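Local coordinates for orphan protein TM0875 (Thermotoga maritima, PDB 1O22) that is of unknown function but forms a two-chain assembly and adopts a fold that was new when its structure was determined, at residues E34-M37 with K38-F41; V127-S130 with S131-K135; K135-N138 with E139-E143; Y147-S151 with K152-P156. One frame throughout, in Å; residues are numbered along the deposited sequence. Where two conformers were deposited one is given.

Contact 1: E34-M37 with K38-F41; sequences EKKM and KEIF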
loop_
_atom_site.group_PDB
_atom_site.type_symbol
_atom_site.label_atom_id
_atom_site.label_comp_id
_atom_site.label_asym_id
_atom_site.label_seq_id
_atom_site.Cartn_x
_atom_site.Cartn_y
_atom_site.Cartn_z
ATOM N N GLU A 34 -4.529 21.929 13.381
ATOM C CA GLU A 34 -3.670 22.436 12.321
ATOM C C GLU A 34 -2.635 23.434 12.847
ATOM O O GLU A 34 -1.487 23.427 12.380
ATOM C CB GLU A 34 -4.501 23.073 11.223
ATOM C CG GLU A 34 -5.379 22.076 10.489
ATOM C CD GLU A 34 -6.549 22.731 9.756
ATOM O OE1 GLU A 34 -6.523 23.970 9.535
ATOM O OE2 GLU A 34 -7.505 21.997 9.398
ATOM N N LYS A 35 -3.033 24.266 13.815
ATOM C CA LYS A 35 -2.123 25.259 14.396
ATOM C C LYS A 35 -1.050 24.559 15.214
ATOM O O LYS A 35 0.112 24.924 15.127
ATOM C CB LYS A 35 -2.853 26.311 15.257
ATOM C CG LYS A 35 -1.877 27.254 16.003
ATOM C CD LYS A 35 -2.363 28.706 16.109
ATOM C CE LYS A 35 -1.161 29.680 16.241
ATOM N NZ LYS A 35 -1.518 31.099 15.988
ATOM N N LYS A 36 -1.441 23.541 15.987
ATOM C CA LYS A 36 -0.498 22.787 16.808
ATOM C C LYS A 36 0.427 21.908 15.948
ATOM O O LYS A 36 1.575 21.757 16.301
ATOM C CB LYS A 36 -1.220 21.969 17.900
ATOM C CG LYS A 36 -1.871 22.883 18.955
ATOM C CD LYS A 36 -2.228 22.181 20.265
ATOM C CE LYS A 36 -2.551 23.223 21.370
ATOM N NZ LYS A 36 -2.407 22.661 22.743
HETATM N N MSE A 37 -0.044 21.404 14.809
HETATM C CA MSE A 37 0.802 20.625 13.888
HETATM C C MSE A 37 1.877 21.510 13.315
HETATM O O MSE A 37 3.029 21.110 13.226
HETATM C CB MSE A 37 -0.019 20.074 12.725
HETATM C CG MSE A 37 -0.935 18.920 13.099
HETATM SE SE MSE A 37 -2.139 18.413 11.602
HETATM C CE MSE A 37 -0.867 18.651 10.160
ATOM N N LYS A 38 1.488 22.728 12.918
ATOM C CA LYS A 38 2.432 23.696 12.400
ATOM C C LYS A 38 3.459 24.136 13.469
ATOM O O LYS A 38 4.650 24.182 13.195
ATOM C CB LYS A 38 1.725 24.896 11.773
ATOM C CG LYS A 38 2.724 25.902 11.160
ATOM C CD LYS A 38 2.129 26.648 9.952
ATOM C CE LYS A 38 2.057 25.745 8.721
ATOM N NZ LYS A 38 3.364 25.116 8.343
ATOM N N GLU A 39 2.997 24.421 14.680
ATOM C CA GLU A 39 3.895 24.693 15.795
ATOM C C GLU A 39 4.913 23.568 16.050
ATOM O O GLU A 39 6.090 23.841 16.255
ATOM C CB GLU A 39 3.080 24.966 17.063
ATOM C CG GLU A 39 2.361 26.323 17.036
ATOM C CD GLU A 39 1.362 26.504 18.178
ATOM O OE1 GLU A 39 0.573 27.480 18.121
ATOM O OE2 GLU A 39 1.358 25.676 19.128
ATOM N N ILE A 40 4.457 22.311 16.054
ATOM C CA ILE A 40 5.352 21.159 16.264
ATOM C C ILE A 40 6.370 21.030 15.142
ATOM O O ILE A 40 7.521 20.752 15.403
ATOM C CB ILE A 40 4.560 19.855 16.408
ATOM C CG1 ILE A 40 3.721 19.881 17.698
ATOM C CG2 ILE A 40 5.503 18.640 16.416
ATOM C CD1 ILE A 40 2.729 18.744 17.798
ATOM N N PHE A 41 5.947 21.237 13.897
ATOM C CA PHE A 41 6.849 21.267 12.738
ATOM C C PHE A 41 7.907 22.333 12.822
ATOM O O PHE A 41 9.071 22.084 12.459
ATOM C CB PHE A 41 6.071 21.423 11.426
ATOM C CG PHE A 41 6.949 21.469 10.209
ATOM C CD1 PHE A 41 7.706 20.358 9.836
ATOM C CD2 PHE A 41 7.048 22.622 9.455
ATOM C CE1 PHE A 41 8.524 20.393 8.712
ATOM C CE2 PHE A 41 7.863 22.660 8.321
ATOM C CZ PHE A 41 8.602 21.551 7.956
#

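Contact 2: V127-S130 with S131-K135; sequences VPYS and SVKKK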
loop_
_atom_site.group_PDB
_atom_site.type_symbol
_atom_site.label_atom_id
_atom_site.label_comp_id
_atom_site.label_asym_id
_atom_site.label_seq_id
_atom_site.Cartn_x
_atom_site.Cartn_y
_atom_site.Cartn_z
ATOM N N VAL A 127 -15.801 -0.808 -12.427
ATOM C CA VAL A 127 -17.192 -0.736 -12.785
ATOM C C VAL A 127 -17.355 -1.068 -14.266
ATOM O O VAL A 127 -16.505 -0.739 -15.094
ATOM C CB VAL A 127 -17.785 0.640 -12.498
ATOM C CG1 VAL A 127 -18.021 0.832 -11.001
ATOM C CG2 VAL A 127 -16.887 1.761 -13.056
ATOM N N PRO A 128 -18.456 -1.706 -14.609
ATOM C CA PRO A 128 -18.703 -2.034 -16.003
ATOM C C PRO A 128 -19.128 -0.821 -16.797
ATOM O O PRO A 128 -19.913 0.016 -16.331
ATOM C CB PRO A 128 -19.838 -3.071 -15.942
ATOM C CG PRO A 128 -20.437 -2.958 -14.619
ATOM C CD PRO A 128 -19.547 -2.140 -13.728
ATOM N N TYR A 129 -18.609 -0.729 -18.007
ATOM C CA TYR A 129 -18.950 0.366 -18.886
ATOM C C TYR A 129 -20.466 0.603 -18.928
ATOM O O TYR A 129 -20.964 1.740 -18.771
ATOM C CB TYR A 129 -18.456 0.074 -20.303
ATOM C CG TYR A 129 -18.987 1.049 -21.366
ATOM C CD1 TYR A 129 -18.686 2.421 -21.295
ATOM C CD2 TYR A 129 -19.799 0.609 -22.413
ATOM C CE1 TYR A 129 -19.177 3.332 -22.237
ATOM C CE2 TYR A 129 -20.293 1.513 -23.385
ATOM C CZ TYR A 129 -19.979 2.878 -23.281
ATOM O OH TYR A 129 -20.439 3.798 -24.209
ATOM N N SER A 130 -21.180 -0.491 -19.142
ATOM C CA SER A 130 -22.599 -0.439 -19.310
ATOM C C SER A 130 -23.338 0.205 -18.104
ATOM O O SER A 130 -24.381 0.814 -18.300
ATOM C CB SER A 130 -23.110 -1.851 -19.576
ATOM O OG SER A 130 -22.707 -2.739 -18.551
ATOM N N SER A 131 -22.799 0.059 -16.888
ATOM C CA SER A 131 -23.401 0.649 -15.683
ATOM C C SER A 131 -23.121 2.151 -15.398
ATOM O O SER A 131 -23.851 2.791 -14.644
ATOM C CB SER A 131 -22.979 -0.156 -14.459
ATOM O OG SER A 131 -23.616 -1.413 -14.494
ATOM N N VAL A 132 -22.051 2.690 -15.951
ATOM C CA VAL A 132 -21.611 4.044 -15.575
ATOM C C VAL A 132 -21.494 4.941 -16.795
ATOM O O VAL A 132 -20.755 5.918 -16.734
ATOM C CB VAL A 132 -20.255 4.013 -14.857
ATOM C CG1 VAL A 132 -20.363 3.158 -13.587
ATOM C CG2 VAL A 132 -19.133 3.491 -15.785
ATOM N N LYS A 133 -22.242 4.596 -17.864
ATOM C CA LYS A 133 -22.155 5.233 -19.187
ATOM C C LYS A 133 -22.456 6.733 -19.105
ATOM O O LYS A 133 -21.843 7.540 -19.799
ATOM C CB LYS A 133 -23.132 4.561 -20.209
ATOM C CG LYS A 133 -22.499 3.628 -21.245
ATOM C CD LYS A 133 -23.493 2.587 -21.847
ATOM C CE LYS A 133 -24.497 3.213 -22.847
ATOM N NZ LYS A 133 -25.605 3.962 -22.183
ATOM N N LYS A 134 -23.439 7.078 -18.290
ATOM C CA LYS A 134 -23.860 8.454 -18.150
ATOM C C LYS A 134 -23.564 8.963 -16.746
ATOM O O LYS A 134 -24.223 9.885 -16.302
ATOM C CB LYS A 134 -25.367 8.597 -18.466
ATOM C CG LYS A 134 -25.809 7.907 -19.751
ATOM C CD LYS A 134 -27.182 8.367 -20.242
ATOM C CE LYS A 134 -27.770 7.383 -21.252
ATOM N NZ LYS A 134 -29.047 7.859 -21.867
ATOM N N LYS A 135 -22.578 8.376 -16.052
ATOM C CA LYS A 135 -22.212 8.826 -14.700
ATOM C C LYS A 135 -20.927 9.674 -14.651
ATOM O O LYS A 135 -19.957 9.427 -15.374
ATOM C CB LYS A 135 -22.081 7.638 -13.737
ATOM C CG LYS A 135 -23.371 6.865 -13.518
ATOM C CD LYS A 135 -23.222 5.991 -12.274
ATOM C CE LYS A 135 -24.420 5.096 -12.022
ATOM N NZ LYS A 135 -24.122 4.165 -10.863
#

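Contact 3: K135-N138 with E139-E143; sequences KNRN and ELVEE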
loop_
_atom_site.group_PDB
_atom_site.type_symbol
_atom_site.label_atom_id
_atom_site.label_comp_id
_atom_site.label_asym_id
_atom_site.label_seq_id
_atom_site.Cartn_x
_atom_site.Cartn_y
_atom_site.Cartn_z
ATOM N N LYS A 135 -22.578 8.376 -16.052
ATOM C CA LYS A 135 -22.212 8.826 -14.700
ATOM C C LYS A 135 -20.927 9.674 -14.651
ATOM O O LYS A 135 -19.957 9.427 -15.374
ATOM C CB LYS A 135 -22.081 7.638 -13.737
ATOM C CG LYS A 135 -23.371 6.865 -13.518
ATOM C CD LYS A 135 -23.222 5.991 -12.274
ATOM C CE LYS A 135 -24.420 5.096 -12.022
ATOM N NZ LYS A 135 -24.122 4.165 -10.863
ATOM N N ASN A 136 -20.935 10.678 -13.783
ATOM C CA ASN A 136 -19.772 11.551 -13.583
ATOM C C ASN A 136 -18.976 11.119 -12.348
ATOM O O ASN A 136 -19.388 10.244 -11.580
ATOM C CB ASN A 136 -20.217 13.036 -13.548
ATOM C CG ASN A 136 -21.136 13.336 -12.385
ATOM O OD1 ASN A 136 -20.764 13.142 -11.259
ATOM N ND2 ASN A 136 -22.350 13.770 -12.667
ATOM N N ARG A 137 -17.812 11.704 -12.174
ATOM C CA ARG A 137 -16.969 11.402 -11.025
ATOM C C ARG A 137 -17.667 11.561 -9.671
ATOM O O ARG A 137 -17.455 10.729 -8.776
ATOM C CB ARG A 137 -15.723 12.268 -11.056
ATOM C CG ARG A 137 -14.565 11.738 -10.263
ATOM C CD ARG A 137 -13.402 12.681 -10.259
ATOM N NE ARG A 137 -13.681 13.794 -9.382
ATOM C CZ ARG A 137 -12.959 14.916 -9.306
ATOM N NH1 ARG A 137 -11.891 15.106 -10.088
ATOM N NH2 ARG A 137 -13.319 15.857 -8.425
ATOM N N ASN A 138 -18.502 12.591 -9.540
ATOM C CA ASN A 138 -19.237 12.882 -8.294
ATOM C C ASN A 138 -20.128 11.749 -7.877
ATOM O O ASN A 138 -20.144 11.373 -6.713
ATOM C CB ASN A 138 -20.175 14.091 -8.415
ATOM C CG ASN A 138 -19.447 15.395 -8.625
ATOM O OD1 ASN A 138 -18.255 15.415 -8.963
ATOM N ND2 ASN A 138 -20.170 16.515 -8.410
ATOM N N GLU A 139 -20.886 11.216 -8.827
ATOM C CA GLU A 139 -21.817 10.132 -8.570
ATOM C C GLU A 139 -21.097 8.859 -8.123
ATOM O O GLU A 139 -21.516 8.225 -7.165
ATOM C CB GLU A 139 -22.633 9.813 -9.813
ATOM C CG GLU A 139 -23.651 10.867 -10.203
ATOM C CD GLU A 139 -24.343 10.490 -11.504
ATOM O OE1 GLU A 139 -23.778 10.765 -12.569
ATOM O OE2 GLU A 139 -25.432 9.888 -11.455
ATOM N N LEU A 140 -20.018 8.519 -8.816
ATOM C CA LEU A 140 -19.176 7.390 -8.443
ATOM C C LEU A 140 -18.559 7.533 -7.062
ATOM O O LEU A 140 -18.608 6.611 -6.260
ATOM C CB LEU A 140 -18.048 7.141 -9.464
ATOM C CG LEU A 140 -18.286 6.223 -10.659
ATOM C CD1 LEU A 140 -18.085 4.794 -10.228
ATOM C CD2 LEU A 140 -19.678 6.446 -11.261
ATOM N N VAL A 141 -17.910 8.649 -6.825
ATOM C CA VAL A 141 -17.296 8.915 -5.525
ATOM C C VAL A 141 -18.343 8.859 -4.412
ATOM O O VAL A 141 -18.075 8.280 -3.360
ATOM C CB VAL A 141 -16.511 10.233 -5.490
ATOM C CG1 VAL A 141 -16.023 10.548 -4.066
ATOM C CG2 VAL A 141 -15.275 10.139 -6.424
ATOM N N GLU A 142 -19.527 9.418 -4.636
ATOM C CA GLU A 142 -20.527 9.412 -3.581
ATOM C C GLU A 142 -20.981 7.995 -3.251
ATOM O O GLU A 142 -21.185 7.668 -2.068
ATOM C CB GLU A 142 -21.751 10.272 -3.876
ATOM C CG GLU A 142 -22.785 10.187 -2.725
ATOM C CD GLU A 142 -22.270 10.719 -1.372
ATOM O OE1 GLU A 142 -21.811 9.920 -0.477
ATOM O OE2 GLU A 142 -22.329 11.963 -1.197
ATOM N N GLU A 143 -21.133 7.151 -4.276
ATOM C CA GLU A 143 -21.451 5.731 -4.027
ATOM C C GLU A 143 -20.318 5.055 -3.273
ATOM O O GLU A 143 -20.562 4.268 -2.378
ATOM C CB GLU A 143 -21.693 4.951 -5.315
ATOM C CG GLU A 143 -23.131 4.927 -5.760
ATOM C CD GLU A 143 -23.965 3.890 -5.014
ATOM O OE1 GLU A 143 -23.884 2.664 -5.344
ATOM O OE2 GLU A 143 -24.723 4.316 -4.109
#

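Contact 4: Y147-S151 with K152-P156; sequences YFFES and KGWNP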
loop_
_atom_site.group_PDB
_atom_site.type_symbol
_atom_site.label_atom_id
_atom_site.label_comp_id
_atom_site.label_asym_id
_atom_site.label_seq_id
_atom_site.Cartn_x
_atom_site.Cartn_y
_atom_site.Cartn_z
ATOM N N TYR A 147 -20.297 3.105 0.582
ATOM C CA TYR A 147 -19.621 1.845 0.820
ATOM C C TYR A 147 -18.550 1.961 1.907
ATOM O O TYR A 147 -18.495 1.118 2.825
ATOM C CB TYR A 147 -18.964 1.282 -0.466
ATOM C CG TYR A 147 -17.946 0.217 -0.169
ATOM C CD1 TYR A 147 -18.340 -1.115 0.076
ATOM C CD2 TYR A 147 -16.595 0.520 -0.091
ATOM C CE1 TYR A 147 -17.412 -2.097 0.374
ATOM C CE2 TYR A 147 -15.666 -0.448 0.225
ATOM C CZ TYR A 147 -16.068 -1.760 0.430
ATOM O OH TYR A 147 -15.102 -2.717 0.727
ATOM N N PHE A 148 -17.706 2.977 1.789
ATOM C CA PHE A 148 -16.589 3.180 2.699
ATOM C C PHE A 148 -17.054 3.383 4.162
ATOM O O PHE A 148 -16.633 2.683 5.066
ATOM C CB PHE A 148 -15.700 4.352 2.222
ATOM C CG PHE A 148 -14.607 4.727 3.214
ATOM C CD1 PHE A 148 -13.433 4.023 3.277
ATOM C CD2 PHE A 148 -14.815 5.762 4.128
ATOM C CE1 PHE A 148 -12.471 4.333 4.217
ATOM C CE2 PHE A 148 -13.849 6.106 5.054
ATOM C CZ PHE A 148 -12.684 5.381 5.121
ATOM N N PHE A 149 -17.951 4.324 4.379
ATOM C CA PHE A 149 -18.471 4.571 5.724
ATOM C C PHE A 149 -19.177 3.338 6.272
ATOM O O PHE A 149 -18.937 2.953 7.396
ATOM C CB PHE A 149 -19.388 5.814 5.756
ATOM C CG PHE A 149 -18.658 7.099 5.515
ATOM C CD1 PHE A 149 -17.497 7.384 6.197
ATOM C CD2 PHE A 149 -19.094 8.002 4.553
ATOM C CE1 PHE A 149 -16.813 8.550 5.964
ATOM C CE2 PHE A 149 -18.397 9.162 4.328
ATOM C CZ PHE A 149 -17.267 9.429 5.027
ATOM N N GLU A 150 -20.013 2.699 5.469
ATOM C CA GLU A 150 -20.708 1.503 5.936
ATOM C C GLU A 150 -19.733 0.359 6.291
ATOM O O GLU A 150 -19.935 -0.345 7.289
ATOM C CB GLU A 150 -21.758 1.055 4.932
ATOM C CG GLU A 150 -22.924 2.033 4.828
ATOM C CD GLU A 150 -23.858 1.752 3.650
ATOM O OE1 GLU A 150 -23.643 0.747 2.935
ATOM O OE2 GLU A 150 -24.815 2.542 3.441
ATOM N N SER A 151 -18.657 0.224 5.530
ATOM C CA SER A 151 -17.598 -0.748 5.812
ATOM C C SER A 151 -16.915 -0.530 7.177
ATOM O O SER A 151 -16.375 -1.481 7.777
ATOM C CB SER A 151 -16.534 -0.779 4.682
ATOM O OG SER A 151 -15.606 0.326 4.723
ATOM N N LYS A 152 -16.911 0.714 7.648
ATOM C CA LYS A 152 -16.283 1.066 8.917
ATOM C C LYS A 152 -17.260 1.037 10.071
ATOM O O LYS A 152 -16.853 1.161 11.225
ATOM C CB LYS A 152 -15.650 2.462 8.838
ATOM C CG LYS A 152 -14.533 2.576 7.830
ATOM C CD LYS A 152 -13.334 1.726 8.211
ATOM C CE LYS A 152 -12.292 1.885 7.166
ATOM N NZ LYS A 152 -11.028 1.199 7.453
ATOM N N GLY A 153 -18.544 0.940 9.753
ATOM C CA GLY A 153 -19.604 0.992 10.724
ATOM C C GLY A 153 -19.969 2.401 11.094
ATOM O O GLY A 153 -20.433 2.617 12.159
ATOM N N TRP A 154 -19.752 3.370 10.214
ATOM C CA TRP A 154 -20.016 4.767 10.534
ATOM C C TRP A 154 -21.198 5.232 9.727
ATOM O O TRP A 154 -21.459 4.679 8.694
ATOM C CB TRP A 154 -18.784 5.636 10.221
ATOM C CG TRP A 154 -17.553 5.218 10.923
ATOM C CD1 TRP A 154 -17.468 4.550 12.126
ATOM C CD2 TRP A 154 -16.204 5.453 10.508
ATOM N NE1 TRP A 154 -16.150 4.337 12.454
ATOM C CE2 TRP A 154 -15.354 4.865 11.474
ATOM C CE3 TRP A 154 -15.622 6.087 9.402
ATOM C CZ2 TRP A 154 -13.960 4.907 11.381
ATOM C CZ3 TRP A 154 -14.232 6.111 9.296
ATOM C CH2 TRP A 154 -13.419 5.509 10.281
ATOM N N ASN A 155 -21.908 6.247 10.212
ATOM C CA ASN A 155 -23.044 6.841 9.516
ATOM C C ASN A 155 -22.579 7.898 8.494
ATOM O O ASN A 155 -22.022 8.937 8.872
ATOM C CB ASN A 155 -24.001 7.457 10.545
ATOM C CG ASN A 155 -25.341 7.931 9.950
ATOM O OD1 ASN A 155 -25.530 8.048 8.728
ATOM N ND2 ASN A 155 -26.281 8.228 10.845
ATOM N N PRO A 156 -22.820 7.650 7.206
ATOM C CA PRO A 156 -22.362 8.571 6.155
ATOM C C PRO A 156 -22.920 9.984 6.278
ATOM O O PRO A 156 -22.270 10.906 5.829
ATOM C CB PRO A 156 -22.822 7.895 4.853
ATOM C CG PRO A 156 -23.168 6.474 5.203
ATOM C CD PRO A 156 -23.513 6.465 6.658
#

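Contact 1: E34-M37 with K38-F41
Lys36 O accepts the shortest polar bond here, from Ile40 N at 2.9 Å, and it belongs to an unbroken ladder of alpha-helical bonds. Glu39 N donates to Lys35 O at 3.0 Å, Phe41 N to Met37 O, and Lys38 N to Glu34 O, so each of the first four carbonyls is taken up one turn further on. The Lys36 carbonyl oxygen is also shielded by carbon, because Ile40 CG1 lies back against it at 3.2 Å. On the solvent side, Lys35 and Glu39 form the main side-chain pair. Glu39 runs out extended and its OE1 rests alongside the methylenes of Lys35, 3.2 Å from CG and 3.4 Å from CE. With CG anti to the backbone nitrogen (chi1 173°) and a bend at the next torsion, the Lys35 chain runs obliquely past OE1, yet its ammonium stays apart: Lys35 NZ and Glu39 OE1 are 4.7 Å from each other. Opposite charges at this spacing probably attract through space, without a salt bridge. Lys36 sends its ammonium across the dimer interface, to a salt bridge with Glu43 of the second subunit. Met37, a selenomethionine, packs on Glu49 and on Leu48 of the second subunit. Buried Ile40 packs on Leu48 of strand 48-50 and on Ile40 of the second subunit, so helix 31-44 lies between its own following strand and the partner chain, while Lys35, Lys38 and Glu39 face outward.

Contact 2: V127-S130 with S131-K135
Tyr129, whose CG is turned away from its backbone nitrogen (chi1 169°), swings its ring back to meet Lys133, whose own chi1 of -104° is displaced from a staggered value and carries CG onto one face of the ring. Lys133 CG sits 3.6 Å from the centroid of the Tyr129 ring, a CH-pi contact displaced toward the phenol end, with CG 3.3 Å from CZ of the tyrosine. Lys133 CD follows along the same ring near CE2, so the aliphatic part of the lysine does the touching. On the inner side, Val127 and Val132 meet at about a right angle. Val132 CG1 lies 3.8 Å from Val127 CB, and both valines also touch Val65 and Leu140. Pro128 CG packs against Ser131, whose hydroxyl bonds to Asp113. The backbone is gathered by bonds three residues apart: Ser131 N gives to Pro128 O at 2.9 Å and Val132 N to Tyr129 O at 3.2 Å, each donor standing well above the carbonyl plane. A weak bond from Val132 N also reaches Pro128 O. Immediately afterwards Val132 to Lys135 make a type I beta turn, closed by Lys135 N to Val132 O. These three-residue bonds and then the type I turn link strand 122-128 to helix 137-152, opening a beta-alpha-beta crossover that ends in the parallel strand 159-165.

Contact 3: K135-N138 with E139-E143
The Asn136 amide and the Glu139 carboxylate cross at about a right angle as side chains, their planes 48° apart, and neither stacks on the other. Each instead reaches the backbone of its partner. Asn136 OD1 accepts from Glu139 N at 3.1 Å, while Glu139 OE1 accepts from Asn136 N, also at 3.1 Å. This reciprocal pair is a capping box, with Asn136 at the N-cap. The backbone N-H meets the carboxylate on its anti side, 27° out of plane. Asn136 CG stands between the backbone nitrogen and the carbonyl carbon (chi1 63°), which turns the amide oxygen forward over the first helical turn, whereas Glu139, extended beyond CG, reaches back toward the N-cap. The negative carboxylate at the amino end of the helix probably gains from the helix dipole. Glu139 OE1 also lies 3.3 Å from Lys135 CA. Leu140 CD2 touches Lys135 CB at 3.7 Å, so the methylenes of the lysine cover part of the leucine. Further on, regular bonding takes over: Val141 N donates to Arg137 O at 2.9 Å, nearly along the C=O axis, and Glu142 N to Asn138 O. The inner face of helix 137-152 rests on the sheet, with Leu140 over Ile125 of strand 122-128. Val141 lies over Leu19 and Ile21 of strand 19-25 and over Phe161 and Val163 of strand 159-165.

Contact 4: Y147-S151 with K152-P156
Gly153, with phi at 83°, turns the chain out of the helix in a Schellman motif: Trp154 N donates to Phe149 O at 3.0 Å and Gly153 N to Glu150 O at 3.1 Å. Phe149 O is gripped twice, since Lys152 N also donates to it, and the two N-H groups arrive from opposite faces of the carbonyl plane. Ser151 OG, placed between its backbone nitrogen and carbonyl carbon (chi1 77°), gives a short 2.6 Å bond to Phe148 O, which receives a further weak bond from Lys152 N. Among the side chains, Phe149 and Trp154 meet edge to edge, CD1 to CE3 at 3.9 Å, the side chains crossing at about a right angle. Lys152 CB lies 3.4 Å above the plane of the Trp154 ring system, over its centre. The chain of Lys152, bent at chi2, continues past Phe148, bringing CE to 3.8 Å from CE1 of that ring. Pro156 and Phe149 run past each other in opposite directions, CB of the proline 3.7 Å from CD2 of the ring. Phe149 also stacks on Tyr159, and the Phe148 ring meets Tyr23 at a steep angle. Chemically, the two kinds of contact do different work: hydrogen bonds occupy the carbonyls of Phe148, Phe149 and Glu150 in the last turn, and carbon of Lys152 and Pro156 packs against aromatic rings, holding the departing loop against the helix.

Contacts 2, 3 and 4 follow one another along the crossover from strand 122-128 through helix 137-152. Contacts 2 and 3 share Lys135, and their centres are 11 Å apart; they touch through one apolar patch, common to the turn and the capped helix start. Contact 4 closes the same helix, its centre about 17 Å from that of contact 3, making the pair the two ends of one helix. Contact 1 stands apart on helix 31-44 at the subunit interface, its centre about 30 Å from that of contact 4 and 43 Å from that of contact 2, which lies on the opposite side of the chain's centre.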